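Novel immune-type receptor 11 (Ictalurus punctatus, PDB 2QTE) probably serves as a cell-surface immune receptor of bony fish, with a variable-type immunoglobulin domain that takes part in allogeneic recognition. Local coordinates at residues I81-R84 with E85-G89. The protein carries 1 engineered substitution. Sequence-based numbering, arbitrary orientation.
Sequences IGAR and EDDGG
Arg84 and Asp87 grip each other twice in the E-F turn of this V-type immunoglobulin domain, where a short 3-10 segment, 85-87, links strand 76-80 of one sheet to strand 89-97 of the other. The backbone N of Arg84 donates to Asp87 OD2 over 2.8 Å, and an N-H...O angle of 166° makes the bond nearly straight. The donor does not lie in the carboxylate plane but meets OD2 from above, 54° out of it. In return Asp87 N donates to Arg84 O at 2.7 Å, closing the turn through the main chain. Asp86 N also lies near Arg84 O, but its angle is too poor for a bond. One step further on, Gly88 N donates to Glu85 O over 3.0 Å.

The carboxylate is turned back to Arg84 because Asp87 CG stands anti to its own carbonyl carbon and beside its backbone N (chi1 -69°). Asp87 is buried, and its OD2 is shared: besides the amide it takes a salt bridge from Arg66 NH2, the pairing of Arg and Asp familiar from V domains, which ties the turn to the residues leading into strand 67-71. OD1 is satisfied as well, by a hydrogen bond outside the turn. That same NH2 of Arg66 reaches Gly82 O, while Gly82 N is satisfied by Asn16 OD1. The guanidinium of Arg84 does not join this pairing, its NE staying 5.6 Å from Asp87 OD2. The main-chain O of Asp87 accepts from the hydroxyl of Tyr91, a tyrosine corner, and the CA of Ala83 lies 3.3 Å from OD2 of Asp87.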
ATOM      1  N   ILE A  81     -13.162  18.554   3.745  1.00 14.36           N
ATOM      2  CA  ILE A  81     -14.131  19.618   3.480  1.00 16.34           C
ATOM      3  C   ILE A  81     -13.484  20.497   2.388  1.00 17.72           C
ATOM      4  O   ILE A  81     -12.389  21.013   2.579  1.00 17.82           O
ATOM      5  CB  ILE A  81     -14.656  20.345   4.779  1.00 18.43           C
ATOM      6  CG1 ILE A  81     -15.597  19.389   5.575  1.00 17.41           C
ATOM      7  CG2 ILE A  81     -15.557  21.594   4.430  1.00 17.38           C
ATOM      8  CD1 ILE A  81     -15.835  19.785   7.032  1.00 23.00           C
ATOM      9  N   GLY A  82     -14.126  20.642   1.241  1.00 20.46           N
ATOM     10  CA  GLY A  82     -13.561  21.493   0.172  1.00 21.27           C
ATOM     11  C   GLY A  82     -12.432  20.859  -0.616  1.00 19.35           C
ATOM     12  O   GLY A  82     -11.305  21.367  -0.608  1.00 22.66           O
ATOM     13  N   ALA A  83     -12.734  19.752  -1.312  1.00 20.92           N
ATOM     14  CA  ALA A  83     -11.743  18.983  -2.132  1.00 20.16           C
ATOM     15  C   ALA A  83     -10.953  19.812  -3.164  1.00 24.86           C
ATOM     16  O   ALA A  83     -11.512  20.736  -3.798  1.00 27.30           O
ATOM     17  CB  ALA A  83     -12.461  17.825  -2.826  1.00 19.16           C
ATOM     18  N   ARG A  84      -9.663  19.523  -3.315  1.00 22.34           N
ATOM     19  CA  ARG A  84      -8.906  20.151  -4.398  1.00 26.45           C
ATOM     20  C   ARG A  84      -8.196  19.114  -5.258  1.00 28.33           C
ATOM     21  O   ARG A  84      -8.002  17.954  -4.828  1.00 21.29           O
ATOM     22  CB  ARG A  84      -7.995  21.296  -3.948  1.00 25.20           C
ATOM     23  CG  ARG A  84      -6.802  21.013  -3.036  1.00 38.09           C
ATOM     24  CD  ARG A  84      -6.400  22.325  -2.260  1.00 29.84           C
ATOM     25  NE  ARG A  84      -7.595  23.108  -1.873  1.00 37.54           N
ATOM     26  CZ  ARG A  84      -7.620  24.169  -1.053  1.00 31.81           C
ATOM     27  NH1 ARG A  84      -6.523  24.627  -0.439  1.00 26.86           N
ATOM     28  NH2 ARG A  84      -8.774  24.764  -0.834  1.00 33.52           N
ATOM     29  N   GLU A  85      -7.857  19.521  -6.489  1.00 29.40           N
ATOM     30  CA  GLU A  85      -7.261  18.582  -7.450  1.00 30.30           C
ATOM     31  C   GLU A  85      -6.191  17.658  -6.822  1.00 21.97           C
ATOM     32  O   GLU A  85      -6.188  16.447  -7.053  1.00 20.40           O
ATOM     33  CB  GLU A  85      -6.634  19.348  -8.599  1.00 37.00           C
ATOM     34  CG  GLU A  85      -7.673  19.992  -9.515  1.00 53.71           C
ATOM     35  CD  GLU A  85      -7.022  20.545 -10.760  1.00 59.00           C
ATOM     36  OE1 GLU A  85      -6.352  19.746 -11.462  1.00 57.36           O
ATOM     37  OE2 GLU A  85      -7.145  21.777 -11.000  1.00 63.29           O
ATOM     38  N   ASP A  86      -5.306  18.208  -6.013  1.00 16.01           N
ATOM     39  CA  ASP A  86      -4.203  17.394  -5.474  1.00 19.14           C
ATOM     40  C   ASP A  86      -4.641  16.397  -4.380  1.00 21.05           C
ATOM     41  O   ASP A  86      -3.819  15.606  -3.871  1.00 21.28           O
ATOM     42  CB  ASP A  86      -3.090  18.282  -4.968  1.00 27.74           C
ATOM     43  CG  ASP A  86      -2.561  19.195  -6.037  1.00 38.64           C
ATOM     44  OD1 ASP A  86      -2.850  20.392  -5.952  1.00 37.93           O
ATOM     45  OD2 ASP A  86      -1.893  18.719  -6.981  1.00 40.35           O
ATOM     46  N   ASP A  87      -5.917  16.413  -4.017  1.00 15.84           N
ATOM     47  CA  ASP A  87      -6.459  15.395  -3.096  1.00 17.54           C
ATOM     48  C   ASP A  87      -6.665  14.073  -3.841  1.00 17.72           C
ATOM     49  O   ASP A  87      -6.770  12.981  -3.220  1.00 14.58           O
ATOM     50  CB  ASP A  87      -7.826  15.788  -2.504  1.00 17.08           C
ATOM     51  CG  ASP A  87      -7.759  16.941  -1.527  1.00 17.67           C
ATOM     52  OD1 ASP A  87      -6.712  17.219  -0.903  1.00 16.99           O
ATOM     53  OD2 ASP A  87      -8.799  17.614  -1.415  1.00 20.75           O
ATOM     54  N   GLY A  88      -6.764  14.167  -5.168  1.00 18.56           N
ATOM     55  CA  GLY A  88      -7.001  12.969  -6.011  1.00 14.01           C
ATOM     56  C   GLY A  88      -5.966  11.878  -5.703  1.00 13.09           C
ATOM     57  O   GLY A  88      -4.852  12.172  -5.389  1.00 13.77           O
ATOM     58  N   GLY A  89      -6.340  10.605  -5.762  1.00 11.33           N
ATOM     59  CA  GLY A  89      -5.355   9.534  -5.553  1.00 11.25           C
ATOM     60  C   GLY A  89      -6.039   8.348  -4.923  1.00 12.83           C
ATOM     61  O   GLY A  89      -7.260   8.304  -4.893  1.00 12.93           O
TER